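Local coordinates for protein caspase-3 (Porites astreoides, PDB 6WI4) that probably works as a cysteine protease of the caspase family, cutting target proteins after aspartate during programmed cell death in a reef-building coral, at residues I17-F22 and I87-E92; K123-Q128 and A145-A150. All coordinates share one frame; numbering follows the deposited sequence.

Contact 1 (I17-F22 and I87-E92)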
ATOM      1  N   ILE A  17      -8.385   2.199   0.337  1.00  8.97           N
ATOM      2  CA  ILE A  17      -8.880   3.541   0.610  1.00  9.38           C
ATOM      3  C   ILE A  17      -8.279   4.466  -0.436  1.00  9.76           C
ATOM      4  O   ILE A  17      -7.057   4.585  -0.545  1.00 10.92           O
ATOM      5  CB  ILE A  17      -8.549   3.986   2.039  1.00 10.05           C
ATOM      6  CG1 ILE A  17      -9.305   3.090   3.035  1.00 11.20           C
ATOM      7  CG2 ILE A  17      -8.938   5.448   2.230  1.00 11.71           C
ATOM      8  CD1 ILE A  17      -8.850   3.237   4.474  1.00 14.85           C
ATOM      9  N   ASN A  18      -9.141   5.099  -1.224  1.00  9.43           N
ATOM     10  CA  ASN A  18      -8.749   5.870  -2.398  1.00 11.42           C
ATOM     11  C   ASN A  18      -9.145   7.326  -2.173  1.00 10.61           C
ATOM     12  O   ASN A  18     -10.318   7.680  -2.335  1.00 11.97           O
ATOM     13  CB  ASN A  18      -9.435   5.295  -3.631  1.00 11.05           C
ATOM     14  CG  ASN A  18      -9.123   6.066  -4.883  1.00 11.34           C
ATOM     15  OD1 ASN A  18      -7.960   6.218  -5.251  1.00 12.10           O
ATOM     16  ND2 ASN A  18     -10.165   6.568  -5.551  1.00 12.48           N
ATOM     17  N   ASN A  19      -8.186   8.179  -1.811  1.00 10.30           N
ATOM     18  CA  ASN A  19      -8.481   9.582  -1.530  1.00 11.66           C
ATOM     19  C   ASN A  19      -8.051  10.445  -2.714  1.00 11.89           C
ATOM     20  O   ASN A  19      -6.855  10.596  -2.997  1.00 11.66           O
ATOM     21  CB  ASN A  19      -7.827  10.010  -0.217  1.00 10.00           C
ATOM     22  CG  ASN A  19      -8.629   9.561   0.990  1.00 10.20           C
ATOM     23  OD1 ASN A  19      -9.724   9.004   0.850  1.00 12.88           O
ATOM     24  ND2 ASN A  19      -8.092   9.792   2.188  1.00 12.55           N
ATOM     25  N   LYS A  20      -9.034  11.013  -3.412  1.00 12.03           N
ATOM     26  CA  LYS A  20      -8.783  11.830  -4.590  1.00 13.97           C
ATOM     27  C   LYS A  20      -8.963  13.314  -4.336  1.00 11.46           C
ATOM     28  O   LYS A  20      -8.125  14.108  -4.758  1.00 12.86           O
ATOM     29  CB  LYS A  20      -9.709  11.408  -5.740  1.00 13.78           C
ATOM     30  CG  LYS A  20      -9.425  12.146  -7.040  1.00 14.87           C
ATOM     31  CD  LYS A  20     -10.351  11.678  -8.160  1.00 19.89           C
ATOM     32  N   ASP A  21     -10.014  13.693  -3.612  1.00 13.96           N
ATOM     33  CA  ASP A  21     -10.379  15.090  -3.398  1.00 13.78           C
ATOM     34  C   ASP A  21     -10.279  15.424  -1.920  1.00 13.89           C
ATOM     35  O   ASP A  21     -10.793  14.682  -1.077  1.00 17.73           O
ATOM     36  CB  ASP A  21     -11.802  15.364  -3.886  1.00 16.98           C
ATOM     37  CG  ASP A  21     -12.017  14.939  -5.315  1.00 18.18           C
ATOM     38  OD1 ASP A  21     -11.490  15.622  -6.214  1.00 22.57           O
ATOM     39  OD2 ASP A  21     -12.699  13.914  -5.544  1.00 23.85           O
ATOM     40  N   PHE A  22      -9.646  16.549  -1.608  1.00 14.92           N
ATOM     41  CA  PHE A  22      -9.331  16.904  -0.238  1.00 14.90           C
ATOM     42  C   PHE A  22     -10.056  18.184   0.153  1.00 14.82           C
ATOM     43  O   PHE A  22     -10.289  19.064  -0.679  1.00 16.86           O
ATOM     44  CB  PHE A  22      -7.811  17.029  -0.072  1.00 14.38           C
ATOM     45  CG  PHE A  22      -7.106  15.718  -0.251  1.00 12.66           C
ATOM     46  CD1 PHE A  22      -6.876  15.216  -1.524  1.00 13.58           C
ATOM     47  CD2 PHE A  22      -6.748  14.960   0.850  1.00 12.75           C
ATOM     48  CE1 PHE A  22      -6.285  13.985  -1.699  1.00 11.86           C
ATOM     49  CE2 PHE A  22      -6.142  13.734   0.691  1.00 14.67           C
ATOM     50  CZ  PHE A  22      -5.914  13.241  -0.583  1.00 13.37           C
ATOM     51  N   ILE A  87      -3.703   2.169   0.943  1.00  7.70           N
ATOM     52  CA  ILE A  87      -4.243   3.519   0.917  1.00  9.17           C
ATOM     53  C   ILE A  87      -3.500   4.337  -0.125  1.00  9.02           C
ATOM     54  O   ILE A  87      -2.279   4.232  -0.273  1.00 10.32           O
ATOM     55  CB  ILE A  87      -4.206   4.183   2.312  1.00  9.93           C
ATOM     56  CG1 ILE A  87      -4.941   5.529   2.270  1.00 10.97           C
ATOM     57  CG2 ILE A  87      -2.781   4.301   2.825  1.00 11.51           C
ATOM     58  CD1 ILE A  87      -5.359   6.039   3.659  1.00 14.11           C
ATOM     59  N   LEU A  88      -4.265   5.131  -0.866  1.00  9.18           N
ATOM     60  CA  LEU A  88      -3.790   5.982  -1.947  1.00  9.69           C
ATOM     61  C   LEU A  88      -4.185   7.402  -1.573  1.00 10.13           C
ATOM     62  O   LEU A  88      -5.377   7.729  -1.569  1.00  9.29           O
ATOM     63  CB  LEU A  88      -4.423   5.558  -3.277  1.00  9.89           C
ATOM     64  CG  LEU A  88      -4.585   4.055  -3.521  1.00  9.37           C
ATOM     65  CD1 LEU A  88      -5.481   3.837  -4.745  1.00 10.63           C
ATOM     66  CD2 LEU A  88      -3.221   3.403  -3.735  1.00 10.07           C
ATOM     67  N   THR A  89      -3.212   8.240  -1.225  1.00  9.77           N
ATOM     68  CA  THR A  89      -3.555   9.539  -0.644  1.00 10.89           C
ATOM     69  C   THR A  89      -2.314  10.427  -0.639  1.00 10.91           C
ATOM     70  O   THR A  89      -1.240  10.031  -1.099  1.00 11.01           O
ATOM     71  CB  THR A  89      -4.145   9.363   0.765  1.00  9.87           C
ATOM     72  OG1 THR A  89      -4.678  10.612   1.232  1.00 11.94           O
ATOM     73  CG2 THR A  89      -3.116   8.828   1.776  1.00  9.74           C
ATOM     74  N   HIS A  90      -2.472  11.645  -0.118  1.00  9.40           N
ATOM     75  CA  HIS A  90      -1.321  12.492   0.155  1.00 11.21           C
ATOM     76  C   HIS A  90      -0.636  12.047   1.445  1.00 11.10           C
ATOM     77  O   HIS A  90      -1.225  11.370   2.293  1.00 11.90           O
ATOM     78  CB  HIS A  90      -1.749  13.961   0.277  1.00 12.64           C
ATOM     79  CG  HIS A  90      -1.938  14.639  -1.043  1.00 11.59           C
ATOM     80  ND1 HIS A  90      -0.928  14.732  -1.969  1.00 11.83           N
ATOM     81  CD2 HIS A  90      -3.005  15.271  -1.587  1.00 11.99           C
ATOM     82  CE1 HIS A  90      -1.361  15.375  -3.038  1.00 13.88           C
ATOM     83  NE2 HIS A  90      -2.618  15.724  -2.826  1.00 13.61           N
ATOM     84  N   GLY A  91       0.620  12.450   1.599  1.00 12.13           N
ATOM     85  CA  GLY A  91       1.313  12.160   2.841  1.00 10.66           C
ATOM     86  C   GLY A  91       2.503  13.061   3.057  1.00 10.55           C
ATOM     87  O   GLY A  91       2.887  13.857   2.200  1.00 12.61           O
ATOM     88  N   GLU A  92       3.076  12.915   4.251  1.00 10.25           N
ATOM     89  CA  GLU A  92       4.366  13.487   4.608  1.00 12.46           C
ATOM     90  C   GLU A  92       5.106  12.424   5.403  1.00 13.35           C
ATOM     91  O   GLU A  92       4.603  11.311   5.590  1.00 12.98           O
ATOM     92  CB  GLU A  92       4.208  14.796   5.396  1.00 15.20           C
ATOM     93  CG  GLU A  92       4.602  16.039   4.619  1.00 30.56           C
ATOM     94  CD  GLU A  92       6.111  16.319   4.635  1.00 30.94           C
ATOM     95  OE1 GLU A  92       6.873  15.650   5.386  1.00 32.73           O
ATOM     96  OE2 GLU A  92       6.534  17.232   3.894  1.00 28.78           O
TER

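Contact 2 (K123-Q128 and A145-A150)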
ATOM      1  N   LYS A 123       0.240  -9.630   7.527  1.00  9.65           N
ATOM      2  CA  LYS A 123      -0.520  -8.385   7.530  1.00  7.92           C
ATOM      3  C   LYS A 123       0.214  -7.432   6.610  1.00 11.45           C
ATOM      4  O   LYS A 123       1.279  -6.921   6.970  1.00 10.99           O
ATOM      5  CB  LYS A 123      -0.637  -7.825   8.946  1.00 11.56           C
ATOM      6  CG  LYS A 123      -1.353  -8.797   9.904  1.00 14.36           C
ATOM      7  CD  LYS A 123      -1.112  -8.461  11.364  1.00 15.68           C
ATOM      8  CE  LYS A 123       0.137  -9.147  11.939  1.00 15.80           C
ATOM      9  NZ  LYS A 123      -0.072 -10.603  12.214  1.00 15.99           N
ATOM     10  N   MET A 124      -0.340  -7.219   5.425  1.00  9.09           N
ATOM     11  CA  MET A 124       0.324  -6.474   4.361  1.00  9.28           C
ATOM     12  C   MET A 124      -0.267  -5.079   4.262  1.00  9.44           C
ATOM     13  O   MET A 124      -1.485  -4.929   4.147  1.00 11.87           O
ATOM     14  CB  MET A 124       0.168  -7.192   3.025  1.00 10.44           C
ATOM     15  CG  MET A 124       0.812  -8.562   2.980  1.00 10.63           C
ATOM     16  SD  MET A 124       0.225  -9.518   1.572  1.00 13.59           S
ATOM     17  CE  MET A 124      -1.084 -10.459   2.362  1.00 11.92           C
ATOM     18  N   PHE A 125       0.593  -4.067   4.262  1.00  8.83           N
ATOM     19  CA  PHE A 125       0.176  -2.683   4.086  1.00  8.81           C
ATOM     20  C   PHE A 125       0.858  -2.110   2.852  1.00 11.13           C
ATOM     21  O   PHE A 125       2.075  -2.253   2.697  1.00 13.14           O
ATOM     22  CB  PHE A 125       0.522  -1.862   5.328  1.00 10.29           C
ATOM     23  CG  PHE A 125      -0.334  -2.186   6.499  1.00 10.98           C
ATOM     24  CD1 PHE A 125      -0.159  -3.367   7.197  1.00 12.01           C
ATOM     25  CD2 PHE A 125      -1.350  -1.330   6.884  1.00 13.88           C
ATOM     26  CE1 PHE A 125      -0.973  -3.680   8.273  1.00 15.30           C
ATOM     27  CE2 PHE A 125      -2.162  -1.640   7.949  1.00 13.33           C
ATOM     28  CZ  PHE A 125      -1.968  -2.816   8.647  1.00 13.25           C
ATOM     29  N   PHE A 126       0.077  -1.490   1.968  1.00  7.42           N
ATOM     30  CA  PHE A 126       0.593  -0.856   0.761  1.00  8.47           C
ATOM     31  C   PHE A 126       0.261   0.626   0.796  1.00 10.97           C
ATOM     32  O   PHE A 126      -0.895   0.997   1.022  1.00 11.01           O
ATOM     33  CB  PHE A 126      -0.006  -1.475  -0.505  1.00  9.88           C
ATOM     34  CG  PHE A 126       0.225  -2.950  -0.639  1.00  9.23           C
ATOM     35  CD1 PHE A 126      -0.644  -3.860  -0.058  1.00  8.19           C
ATOM     36  CD2 PHE A 126       1.297  -3.425  -1.384  1.00 10.30           C
ATOM     37  CE1 PHE A 126      -0.439  -5.225  -0.192  1.00 10.60           C
ATOM     38  CE2 PHE A 126       1.511  -4.793  -1.515  1.00 11.46           C
ATOM     39  CZ  PHE A 126       0.636  -5.689  -0.923  1.00 11.75           C
ATOM     40  N   PHE A 127       1.255   1.471   0.538  1.00  8.00           N
ATOM     41  CA  PHE A 127       1.074   2.918   0.610  1.00  8.06           C
ATOM     42  C   PHE A 127       1.488   3.559  -0.700  1.00 10.12           C
ATOM     43  O   PHE A 127       2.638   3.405  -1.125  1.00 10.55           O
ATOM     44  CB  PHE A 127       1.912   3.530   1.734  1.00  9.89           C
ATOM     45  CG  PHE A 127       1.608   2.998   3.088  1.00 10.24           C
ATOM     46  CD1 PHE A 127       0.551   3.503   3.817  1.00 12.83           C
ATOM     47  CD2 PHE A 127       2.376   1.995   3.643  1.00 11.22           C
ATOM     48  CE1 PHE A 127       0.258   3.000   5.081  1.00 12.03           C
ATOM     49  CE2 PHE A 127       2.100   1.501   4.919  1.00 12.64           C
ATOM     50  CZ  PHE A 127       1.040   2.008   5.633  1.00 11.91           C
ATOM     51  N   GLN A 128       0.580   4.321  -1.314  1.00  9.22           N
ATOM     52  CA  GLN A 128       0.932   5.265  -2.366  1.00  8.46           C
ATOM     53  C   GLN A 128       0.626   6.650  -1.803  1.00  9.12           C
ATOM     54  O   GLN A 128      -0.540   7.039  -1.699  1.00 10.65           O
ATOM     55  CB  GLN A 128       0.169   4.998  -3.659  1.00  8.68           C
ATOM     56  CG  GLN A 128       0.310   6.114  -4.700  1.00  9.61           C
ATOM     57  CD  GLN A 128       1.758   6.419  -5.057  1.00 10.97           C
ATOM     58  OE1 GLN A 128       2.569   5.510  -5.261  1.00 10.28           O
ATOM     59  NE2 GLN A 128       2.086   7.705  -5.148  1.00 10.99           N
ATOM     60  N   ALA A 145       5.227  -9.079  14.793  1.00 12.68           N
ATOM     61  CA  ALA A 145       5.701  -9.937  13.717  1.00 10.76           C
ATOM     62  C   ALA A 145       4.667 -10.071  12.594  1.00 11.88           C
ATOM     63  O   ALA A 145       3.463  -9.855  12.775  1.00 12.37           O
ATOM     64  CB  ALA A 145       6.059 -11.330  14.244  1.00 13.11           C
ATOM     65  N   ASP A 146       5.171 -10.433  11.412  1.00 11.88           N
ATOM     66  CA  ASP A 146       4.381 -10.831  10.248  1.00 10.03           C
ATOM     67  C   ASP A 146       3.690  -9.654   9.570  1.00 12.01           C
ATOM     68  O   ASP A 146       2.811  -9.855   8.728  1.00 12.90           O
ATOM     69  CB  ASP A 146       3.356 -11.924  10.598  1.00 10.94           C
ATOM     70  CG  ASP A 146       3.984 -13.090  11.335  1.00 12.94           C
ATOM     71  OD1 ASP A 146       5.020 -13.604  10.860  1.00 13.74           O
ATOM     72  OD2 ASP A 146       3.450 -13.479  12.390  1.00 15.98           O
ATOM     73  N   PHE A 147       4.102  -8.431   9.879  1.00  9.67           N
ATOM     74  CA  PHE A 147       3.751  -7.258   9.091  1.00  9.23           C
ATOM     75  C   PHE A 147       4.753  -7.065   7.960  1.00 11.40           C
ATOM     76  O   PHE A 147       5.947  -7.334   8.111  1.00  9.84           O
ATOM     77  CB  PHE A 147       3.754  -5.985   9.938  1.00 10.62           C
ATOM     78  CG  PHE A 147       2.598  -5.852  10.890  1.00 10.88           C
ATOM     79  CD1 PHE A 147       2.661  -6.403  12.156  1.00 12.42           C
ATOM     80  CD2 PHE A 147       1.472  -5.134  10.523  1.00 12.66           C
ATOM     81  CE1 PHE A 147       1.621  -6.259  13.039  1.00 14.80           C
ATOM     82  CE2 PHE A 147       0.425  -4.983  11.397  1.00 14.92           C
ATOM     83  CZ  PHE A 147       0.492  -5.547  12.657  1.00 18.37           C
ATOM     84  N   VAL A 148       4.263  -6.554   6.834  1.00  9.25           N
ATOM     85  CA  VAL A 148       5.133  -6.056   5.775  1.00  8.03           C
ATOM     86  C   VAL A 148       4.513  -4.771   5.248  1.00  8.44           C
ATOM     87  O   VAL A 148       3.300  -4.707   5.023  1.00  9.52           O
ATOM     88  CB  VAL A 148       5.366  -7.098   4.659  1.00  8.16           C
ATOM     89  CG1 VAL A 148       4.057  -7.591   4.031  1.00  8.69           C
ATOM     90  CG2 VAL A 148       6.306  -6.539   3.615  1.00  9.44           C
ATOM     91  N   TYR A 149       5.329  -3.727   5.119  1.00  8.92           N
ATOM     92  CA  TYR A 149       4.856  -2.399   4.748  1.00  9.17           C
ATOM     93  C   TYR A 149       5.540  -2.030   3.444  1.00  9.99           C
ATOM     94  O   TYR A 149       6.760  -1.820   3.415  1.00  9.55           O
ATOM     95  CB  TYR A 149       5.149  -1.369   5.840  1.00  9.88           C
ATOM     96  CG  TYR A 149       4.751  -1.782   7.247  1.00  9.86           C
ATOM     97  CD1 TYR A 149       5.644  -2.454   8.066  1.00 10.18           C
ATOM     98  CD2 TYR A 149       3.490  -1.486   7.759  1.00 12.28           C
ATOM     99  CE1 TYR A 149       5.302  -2.821   9.366  1.00 14.01           C
ATOM    100  CE2 TYR A 149       3.143  -1.865   9.053  1.00 15.58           C
ATOM    101  CZ  TYR A 149       4.053  -2.519   9.849  1.00 16.18           C
ATOM    102  OH  TYR A 149       3.731  -2.889  11.144  1.00 17.71           O
ATOM    103  N   ALA A 150       4.765  -1.990   2.362  1.00  8.99           N
ATOM    104  CA  ALA A 150       5.290  -1.716   1.033  1.00  6.15           C
ATOM    105  C   ALA A 150       5.031  -0.249   0.715  1.00  7.25           C
ATOM    106  O   ALA A 150       3.893   0.145   0.449  1.00  9.40           O
ATOM    107  CB  ALA A 150       4.647  -2.638   0.001  1.00  9.20           C
TER
HETATM  108  O   HOH W   1       1.767 -12.197  13.956  1.00 19.64           O

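Contact 1 (I17-F22 and I87-E92)
Leu88 N donates to Ile17 O at 2.9 Å, and Asn19 N returns a bond of the same length to Leu88 O, both nearly straight. These bonds join two parallel strands, 13-18 and 83-88, in the central sheet of the caspase fold, at their C-terminal ends, where the backbone leaves the sheet. Ile87 CA makes a bent CA-H...O contact with Ile17 O at 3.3 Å. Beyond the sheet, side by side, Asn19 ND2 and Thr89 OG1 both bond to Tyr97 O; Asn19 OD1 takes Gln60 N. On one face Ile17 CG2 meets Ile87 CD1 at 3.9 Å. On the other, Asn18 OD1, bonded to Thr36, lies 3.5 Å from Leu88 CD1. Phe22 points back toward 87-92, its CG anti to the carbonyl carbon (chi1 -66°), and fills the corner between Thr89 and His90. An alanine in place of Phe22 would probably open a gap there and leave the His90 ring freer to shift. His90 NE2 is hydrogen-bonded to Tyr31 O. Thr89 OG1 lies in the plane of the Phe22 ring, 3.4 Å from CZ at its edge, whereas His90 CD2 sits over one face near the rim, 3.5 Å from Phe22 CE1, with the ring planes at an oblique 50°.

Contact 2 (K123-Q128 and A145-A150)
Lys123 lays its side chain over Phe147 where strands 123-128 and 147-151 run parallel in the caspase sheet. Five backbone bonds join 123-128 to 145-150, the first from Lys123 N to Asp146 O just before the second strand, the last from Phe127 N to Ala150 O; the shortest, Ala150 N to Phe125 O, is 2.7 Å and almost straight. The tight part is an aromatic cluster on the face that carries Lys123, Phe125, Phe147 and Tyr149. Bends at chi3 (-89°) and chi4 (-75°) fold the lysine chain across the Phe147 ring, with CE in CH-pi contact 3.7 Å from the ring centroid; the ammonium, farther off, attracts the ring weakly at most. Phe125 CE1 touches the edge of the same ring, 3.6 Å from Phe147 CD2, so the phenyl groups meet rim to rim, while Phe125 CB packs on Tyr149 CD2. The opposite face is more thinly filled across this pair: Met124 CG meets Val148 CG1 at 3.5 Å, and Phe126 CD2 the small Ala150 CB at 3.7 Å.

At the Lys123 end the contact is looser and polar, and a single water bridges buried groups. It accepts from Lys123 NZ at 3.0 Å and donates to Ala145 O and Asp146 OD2, linking charges too far apart for a salt bridge. Lys123 NZ reaches Leu118 O and Lys121 O, and Asp146 OD1 forms a salt bridge with Arg223 NE and a hydrogen bond with Tyr4 OH. Helix 105-110 covers Phe125 and Tyr149, helix 168-180 Phe126 and Ala150, and strand 83-88 flanks 123-128 on its far side.

Overall arrangement
Contacts 1 and 2 are two strand pairings in one sheet, separated by the pairing of 83-88 with 123-128, their centres about 17 Å apart. Ile87 O and Gln128 N lie 3.0 Å apart, as do Thr89 N and Gln128 O, both probable hydrogen bonds. Packing adds to this seam: Ile87 CG2 rests on Phe127 CD1 at 3.6 Å and Leu88 CD2 on Gln128 CB at 3.7 Å. Contact 1 reaches the bound peptide through His90 and Gly91, beyond strand 83-88, and contact 2 through Gln128 at the end of 123-128. Gly91 bonds to its backbone and His90 packs against it, while Gln128 NE2 bonds to an acidic peptide side chain, consistent with the aspartate-specific pocket of caspases.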